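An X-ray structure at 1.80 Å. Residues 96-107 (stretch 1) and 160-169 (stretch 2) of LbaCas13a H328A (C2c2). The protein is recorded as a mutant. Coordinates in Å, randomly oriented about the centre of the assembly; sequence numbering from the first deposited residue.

Stretch 1, residues 96-107: NRRNGLVLSDML
Stretch 2 (160-169) NFINRIKNNI

Stretch 1 leaves a helix at R97 (phi/psi -66/167), makes a type II turn from R97 to G100, closed by G100 N to R97 O at 2.9 Å, and bends at L101 (-85/78), where V102 N makes a weak hydrogen bond to G100 O at 3.0 Å. It passes through V102 (-115/100), at the N-cap position, into a second helix beginning at L103. N99 takes the left-handed values 72/-6 that this turn requires. Stretch 2 enters already helical at N160, and a type I turn runs from K166 to I169. The axes of helices 103-107 and 160-166 approach no closer than 12.4 Å, with 131° between their N-to-C directions, so side chains and the loop before L103 fill the gap. The backbones come nearest at G100 and R164, whose CA atoms lie 4.7 Å apart; G100 CA makes a CH...O contact of 3.2 Å with R164 O. Glycine suits this place: an ideal CB would lie 2.7 Å from R97 O, a clash, and a tight 3.2 Å from N168 ND2.

R164, pointing toward stretch 1, is the polar centre. Its m, m, m chi1-chi3 (chi4 -117°) folds the guanidinium back so that NE donates to G100 O at 2.8 Å (154°), while NH1 adds a weak bond to G100 O at 3.3 Å. The carbonyl thus meets the guanidinium edge near its plane, leaving a face free for M106, whose CG packs 3.5 Å from R164 CZ. N168, chi1 m and chi2 -14°, reaches into the turn: its ND2 donates to R98 O at 3.0 Å (159°). Amide and guanidinium thus supply donors to two carbonyls of this turn. N99, exposed, brings CB to 4.0 Å from N168 OD1.

The apolar part gathers around F161 (chi1 -92°, between wells; chi2 58°). L101, chi1 t and chi2 p, sets CD1 over one ring face, 4.0 Å from the centroid of F161 and 3.7 Å from F161 CD2, while L101 CD2 meets I165 CG1 (I165 is m, t) at 3.8 Å; the branched side chain thus touches two residues one helical turn apart. M106 (m, t, p) points toward stretch 2 and curls CE to 3.7 Å from F161 CE1; its flexible thioether serves both guanidinium and ring. L103 CD2 lies 4.1 Å from F161 CZ. L101, L103, M106, F161 and I165 are buried, as suits apolar side chains. The stretches bury 602 Å², R164 contributing the largest share.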

ATOM      1  N   ASN A  96       6.506 -22.220 -36.270  1.00 41.01           N
ATOM      2  CA  ASN A  96       6.539 -22.956 -35.012  1.00 41.54           C
ATOM      3  C   ASN A  96       5.916 -24.345 -35.103  1.00 48.71           C
ATOM      4  O   ASN A  96       6.164 -25.173 -34.217  1.00 50.88           O
ATOM      5  CB  ASN A  96       5.820 -22.160 -33.915  1.00 43.64           C
ATOM      6  CG  ASN A  96       6.668 -21.033 -33.355  1.00 46.44           C
ATOM      7  OD1 ASN A  96       7.875 -20.952 -33.612  1.00 43.35           O
ATOM      8  ND2 ASN A  96       6.045 -20.164 -32.570  1.00 46.98           N
ATOM      9  N   ARG A  97       5.120 -24.621 -36.137  1.00 55.51           N
ATOM     10  CA  ARG A  97       4.511 -25.936 -36.297  1.00 60.16           C
ATOM     11  C   ARG A  97       5.581 -26.990 -36.570  1.00 62.39           C
ATOM     12  O   ARG A  97       6.738 -26.679 -36.869  1.00 63.88           O
ATOM     13  CB  ARG A  97       3.483 -25.929 -37.430  1.00 65.49           C
ATOM     14  CG  ARG A  97       2.118 -25.363 -37.048  1.00 71.02           C
ATOM     15  CD  ARG A  97       0.993 -25.982 -37.879  1.00 76.07           C
ATOM     16  NE  ARG A  97       0.235 -26.991 -37.138  1.00 80.00           N
ATOM     17  CZ  ARG A  97       0.513 -28.292 -37.133  1.00 81.13           C
ATOM     18  NH1 ARG A  97       1.543 -28.761 -37.826  1.00 81.59           N
ATOM     19  NH2 ARG A  97      -0.241 -29.128 -36.430  1.00 80.35           N
ATOM     20  N   ARG A  98       5.176 -28.257 -36.472  1.00 59.95           N
ATOM     21  CA  ARG A  98       6.121 -29.348 -36.669  1.00 58.71           C
ATOM     22  C   ARG A  98       6.698 -29.292 -38.081  1.00 53.04           C
ATOM     23  O   ARG A  98       6.065 -28.786 -39.011  1.00 51.63           O
ATOM     24  CB  ARG A  98       5.445 -30.701 -36.391  1.00 65.24           C
ATOM     25  CG  ARG A  98       6.100 -31.901 -37.082  1.00 70.49           C
ATOM     26  CD  ARG A  98       5.203 -33.129 -37.138  1.00 74.97           C
ATOM     27  NE  ARG A  98       5.204 -33.876 -35.877  1.00 77.94           N
ATOM     28  CZ  ARG A  98       6.236 -34.580 -35.410  1.00 79.67           C
ATOM     29  NH1 ARG A  98       7.374 -34.649 -36.090  1.00 78.83           N
ATOM     30  NH2 ARG A  98       6.128 -35.222 -34.253  1.00 80.64           N
ATOM     31  N   ASN A  99       7.939 -29.772 -38.212  1.00 50.10           N
ATOM     32  CA  ASN A  99       8.759 -29.677 -39.418  1.00 54.12           C
ATOM     33  C   ASN A  99       9.236 -28.248 -39.650  1.00 51.89           C
ATOM     34  O   ASN A  99      10.031 -27.999 -40.562  1.00 52.03           O
ATOM     35  CB  ASN A  99       8.017 -30.191 -40.655  1.00 57.39           C
ATOM     36  CG  ASN A  99       7.558 -31.619 -40.501  1.00 59.75           C
ATOM     37  OD1 ASN A  99       6.362 -31.888 -40.395  1.00 61.30           O
ATOM     38  ND2 ASN A  99       8.510 -32.548 -40.474  1.00 58.36           N
ATOM     39  N   GLY A 100       8.751 -27.306 -38.838  1.00 48.15           N
ATOM     40  CA  GLY A 100       9.243 -25.941 -38.851  1.00 47.03           C
ATOM     41  C   GLY A 100      10.486 -25.800 -38.001  1.00 44.99           C
ATOM     42  O   GLY A 100      11.271 -26.742 -37.844  1.00 44.70           O
ATOM     43  N   LEU A 101      10.674 -24.606 -37.441  1.00 43.60           N
ATOM     44  CA  LEU A 101      11.819 -24.338 -36.570  1.00 42.28           C
ATOM     45  C   LEU A 101      11.461 -24.775 -35.152  1.00 41.70           C
ATOM     46  O   LEU A 101      11.126 -23.978 -34.272  1.00 40.92           O
ATOM     47  CB  LEU A 101      12.214 -22.869 -36.632  1.00 40.93           C
ATOM     48  CG  LEU A 101      13.575 -22.529 -36.030  1.00 40.76           C
ATOM     49  CD1 LEU A 101      14.681 -23.346 -36.682  1.00 39.47           C
ATOM     50  CD2 LEU A 101      13.857 -21.046 -36.170  1.00 41.64           C
ATOM     51  N   VAL A 102      11.538 -26.083 -34.937  1.00 44.12           N
ATOM     52  CA  VAL A 102      11.273 -26.702 -33.646  1.00 42.66           C
ATOM     53  C   VAL A 102      12.586 -27.310 -33.179  1.00 40.29           C
ATOM     54  O   VAL A 102      12.975 -28.401 -33.617  1.00 41.35           O
ATOM     55  CB  VAL A 102      10.161 -27.750 -33.733  1.00 41.69           C
ATOM     56  CG1 VAL A 102       9.907 -28.373 -32.364  1.00 43.78           C
ATOM     57  CG2 VAL A 102       8.910 -27.110 -34.287  1.00 38.41           C
ATOM     58  N   LEU A 103      13.278 -26.592 -32.290  1.00 38.91           N
ATOM     59  CA  LEU A 103      14.630 -26.981 -31.902  1.00 41.41           C
ATOM     60  C   LEU A 103      14.657 -28.356 -31.256  1.00 42.07           C
ATOM     61  O   LEU A 103      15.609 -29.119 -31.452  1.00 44.30           O
ATOM     62  CB  LEU A 103      15.215 -25.939 -30.949  1.00 43.85           C
ATOM     63  CG  LEU A 103      16.158 -24.905 -31.552  1.00 46.50           C
ATOM     64  CD1 LEU A 103      17.069 -24.361 -30.470  1.00 43.32           C
ATOM     65  CD2 LEU A 103      16.967 -25.523 -32.689  1.00 47.20           C
ATOM     66  N   SER A 104      13.629 -28.683 -30.467  1.00 43.66           N
ATOM     67  CA  SER A 104      13.602 -29.976 -29.788  1.00 46.17           C
ATOM     68  C   SER A 104      13.586 -31.118 -30.791  1.00 45.97           C
ATOM     69  O   SER A 104      14.245 -32.142 -30.583  1.00 50.84           O
ATOM     70  CB  SER A 104      12.390 -30.067 -28.859  1.00 43.33           C
ATOM     71  OG  SER A 104      11.195 -29.738 -29.546  1.00 45.35           O
ATOM     72  N   ASP A 105      12.842 -30.959 -31.889  1.00 46.05           N
ATOM     73  CA  ASP A 105      12.842 -31.981 -32.930  1.00 44.36           C
ATOM     74  C   ASP A 105      14.176 -32.020 -33.666  1.00 44.28           C
ATOM     75  O   ASP A 105      14.721 -33.101 -33.917  1.00 40.73           O
ATOM     76  CB  ASP A 105      11.694 -31.734 -33.912  1.00 47.93           C
ATOM     77  CG  ASP A 105      10.331 -31.819 -33.248  1.00 52.20           C
ATOM     78  OD1 ASP A 105      10.243 -32.375 -32.133  1.00 55.49           O
ATOM     79  OD2 ASP A 105       9.346 -31.324 -33.837  1.00 52.57           O
ATOM     80  N   MET A 106      14.730 -30.853 -34.004  1.00 43.89           N
ATOM     81  CA  MET A 106      15.957 -30.818 -34.796  1.00 38.74           C
ATOM     82  C   MET A 106      17.133 -31.425 -34.042  1.00 35.91           C
ATOM     83  O   MET A 106      17.964 -32.130 -34.628  1.00 35.33           O
ATOM     84  CB  MET A 106      16.272 -29.378 -35.201  1.00 37.57           C
ATOM     85  CG  MET A 106      15.274 -28.773 -36.162  1.00 35.50           C
ATOM     86  SD  MET A 106      15.332 -26.975 -36.097  1.00 37.21           S
ATOM     87  CE  MET A 106      17.021 -26.683 -36.631  1.00 32.67           C
ATOM     88  N   LEU A 107      17.228 -31.164 -32.744  1.00 29.74           N
ATOM     89  CA  LEU A 107      18.409 -31.559 -31.994  1.00 34.26           C
ATOM     90  C   LEU A 107      18.299 -32.955 -31.392  1.00 35.41           C
ATOM     91  O   LEU A 107      19.305 -33.485 -30.909  1.00 35.58           O
ATOM     92  CB  LEU A 107      18.692 -30.534 -30.880  1.00 34.28           C
ATOM     93  CG  LEU A 107      18.828 -29.071 -31.329  1.00 32.87           C
ATOM     94  CD1 LEU A 107      19.343 -28.185 -30.188  1.00 30.52           C
ATOM     95  CD2 LEU A 107      19.724 -28.932 -32.565  1.00 32.57           C
ATOM     96  N   ASN A 160      20.183 -25.113 -42.801  1.00 33.14           N
ATOM     97  CA  ASN A 160      19.129 -25.924 -42.201  1.00 37.83           C
ATOM     98  C   ASN A 160      18.080 -25.058 -41.514  1.00 35.81           C
ATOM     99  O   ASN A 160      16.883 -25.361 -41.573  1.00 34.26           O
ATOM    100  CB  ASN A 160      19.720 -26.922 -41.211  1.00 41.84           C
ATOM    101  CG  ASN A 160      18.733 -27.998 -40.839  1.00 44.70           C
ATOM    102  OD1 ASN A 160      17.975 -28.467 -41.688  1.00 44.84           O
ATOM    103  ND2 ASN A 160      18.692 -28.354 -39.562  1.00 40.45           N
ATOM    104  N   PHE A 161      18.501 -23.974 -40.857  1.00 34.70           N
ATOM    105  CA  PHE A 161      17.520 -23.075 -40.261  1.00 31.18           C
ATOM    106  C   PHE A 161      16.624 -22.460 -41.329  1.00 31.90           C
ATOM    107  O   PHE A 161      15.403 -22.362 -41.150  1.00 34.05           O
ATOM    108  CB  PHE A 161      18.232 -21.988 -39.443  1.00 32.72           C
ATOM    109  CG  PHE A 161      18.424 -22.338 -37.978  1.00 32.53           C
ATOM    110  CD1 PHE A 161      19.112 -23.479 -37.601  1.00 33.02           C
ATOM    111  CD2 PHE A 161      17.927 -21.503 -36.981  1.00 34.28           C
ATOM    112  CE1 PHE A 161      19.296 -23.796 -36.250  1.00 34.41           C
ATOM    113  CE2 PHE A 161      18.105 -21.810 -35.638  1.00 33.38           C
ATOM    114  CZ  PHE A 161      18.791 -22.949 -35.272  1.00 31.68           C
ATOM    115  N   ILE A 162      17.207 -22.053 -42.460  1.00 33.71           N
ATOM    116  CA  ILE A 162      16.408 -21.489 -43.545  1.00 32.44           C
ATOM    117  C   ILE A 162      15.417 -22.526 -44.059  1.00 37.18           C
ATOM    118  O   ILE A 162      14.249 -22.217 -44.321  1.00 40.91           O
ATOM    119  CB  ILE A 162      17.328 -20.962 -44.663  1.00 34.98           C
ATOM    120  CG1 ILE A 162      17.924 -19.604 -44.272  1.00 35.43           C
ATOM    121  CG2 ILE A 162      16.582 -20.882 -46.015  1.00 34.56           C
ATOM    122  CD1 ILE A 162      18.967 -19.080 -45.235  1.00 37.41           C
ATOM    123  N   ASN A 163      15.861 -23.778 -44.178  1.00 39.79           N
ATOM    124  CA  ASN A 163      14.975 -24.841 -44.642  1.00 41.75           C
ATOM    125  C   ASN A 163      13.855 -25.106 -43.645  1.00 43.55           C
ATOM    126  O   ASN A 163      12.695 -25.259 -44.035  1.00 41.25           O
ATOM    127  CB  ASN A 163      15.773 -26.120 -44.899  1.00 37.83           C
ATOM    128  CG  ASN A 163      16.674 -26.012 -46.106  1.00 41.46           C
ATOM    129  OD1 ASN A 163      16.457 -25.178 -46.991  1.00 42.24           O
ATOM    130  ND2 ASN A 163      17.698 -26.858 -46.153  1.00 42.86           N
ATOM    131  N   ARG A 164      14.177 -25.166 -42.352  1.00 44.72           N
ATOM    132  CA  ARG A 164      13.131 -25.401 -41.366  1.00 45.30           C
ATOM    133  C   ARG A 164      12.168 -24.221 -41.296  1.00 46.61           C
ATOM    134  O   ARG A 164      10.956 -24.408 -41.123  1.00 47.91           O
ATOM    135  CB  ARG A 164      13.757 -25.687 -40.000  1.00 44.48           C
ATOM    136  CG  ARG A 164      14.577 -26.971 -39.947  1.00 50.75           C
ATOM    137  CD  ARG A 164      13.744 -28.202 -40.294  1.00 53.21           C
ATOM    138  NE  ARG A 164      12.828 -28.565 -39.216  1.00 57.19           N
ATOM    139  CZ  ARG A 164      12.871 -29.711 -38.538  1.00 60.29           C
ATOM    140  NH1 ARG A 164      11.989 -29.942 -37.571  1.00 59.40           N
ATOM    141  NH2 ARG A 164      13.793 -30.627 -38.822  1.00 61.70           N
ATOM    142  N   ILE A 165      12.684 -23.001 -41.473  1.00 44.58           N
ATOM    143  CA  ILE A 165      11.855 -21.802 -41.359  1.00 45.21           C
ATOM    144  C   ILE A 165      10.862 -21.708 -42.517  1.00 48.77           C
ATOM    145  O   ILE A 165       9.703 -21.321 -42.322  1.00 49.78           O
ATOM    146  CB  ILE A 165      12.749 -20.549 -41.272  1.00 44.29           C
ATOM    147  CG1 ILE A 165      13.364 -20.429 -39.876  1.00 43.53           C
ATOM    148  CG2 ILE A 165      11.969 -19.285 -41.606  1.00 48.84           C
ATOM    149  CD1 ILE A 165      14.516 -19.441 -39.816  1.00 44.08           C
ATOM    150  N   LYS A 166      11.287 -22.043 -43.731  1.00 51.28           N
ATOM    151  CA  LYS A 166      10.404 -21.909 -44.885  1.00 58.07           C
ATOM    152  C   LYS A 166       9.694 -23.207 -45.254  1.00 61.34           C
ATOM    153  O   LYS A 166       8.908 -23.217 -46.209  1.00 61.94           O
ATOM    154  CB  LYS A 166      11.187 -21.377 -46.094  1.00 62.12           C
ATOM    155  CG  LYS A 166      12.036 -22.406 -46.814  1.00 65.92           C
ATOM    156  CD  LYS A 166      12.917 -21.743 -47.870  1.00 68.71           C
ATOM    157  CE  LYS A 166      12.088 -21.092 -48.963  1.00 70.77           C
ATOM    158  NZ  LYS A 166      12.929 -20.266 -49.874  1.00 71.99           N
ATOM    159  N   ASN A 167       9.927 -24.290 -44.510  1.00 61.91           N
ATOM    160  CA  ASN A 167       9.323 -25.574 -44.853  1.00 61.78           C
ATOM    161  C   ASN A 167       7.804 -25.555 -44.705  1.00 62.11           C
ATOM    162  O   ASN A 167       7.112 -26.328 -45.377  1.00 63.44           O
ATOM    163  CB  ASN A 167       9.929 -26.680 -43.988  1.00 61.01           C
ATOM    164  CG  ASN A 167       9.548 -28.067 -44.462  1.00 63.46           C
ATOM    165  OD1 ASN A 167       8.661 -28.705 -43.893  1.00 64.48           O
ATOM    166  ND2 ASN A 167      10.218 -28.547 -45.505  1.00 62.36           N
ATOM    167  N   ASN A 168       7.265 -24.695 -43.842  1.00 59.18           N
ATOM    168  CA  ASN A 168       5.823 -24.579 -43.662  1.00 61.47           C
ATOM    169  C   ASN A 168       5.265 -23.272 -44.210  1.00 66.75           C
ATOM    170  O   ASN A 168       4.087 -22.974 -43.988  1.00 67.36           O
ATOM    171  CB  ASN A 168       5.450 -24.710 -42.184  1.00 58.56           C
ATOM    172  CG  ASN A 168       5.910 -26.019 -41.576  1.00 55.81           C
ATOM    173  OD1 ASN A 168       6.290 -26.948 -42.286  1.00 55.15           O
ATOM    174  ND2 ASN A 168       5.884 -26.094 -40.248  1.00 54.58           N
ATOM    175  N   ILE A 169       6.076 -22.483 -44.908  1.00 69.06           N
ATOM    176  CA  ILE A 169       5.672 -21.174 -45.406  1.00 71.96           C
ATOM    177  C   ILE A 169       5.573 -21.243 -46.920  1.00 78.02           C
ATOM    178  O   ILE A 169       6.532 -21.638 -47.594  1.00 78.67           O
ATOM    179  CB  ILE A 169       6.654 -20.073 -44.978  1.00 71.13           C
ATOM    180  CG1 ILE A 169       6.790 -20.033 -43.454  1.00 70.72           C
ATOM    181  CG2 ILE A 169       6.199 -18.725 -45.518  1.00 71.84           C
ATOM    182  CD1 ILE A 169       5.658 -19.313 -42.751  1.00 70.20           C
TER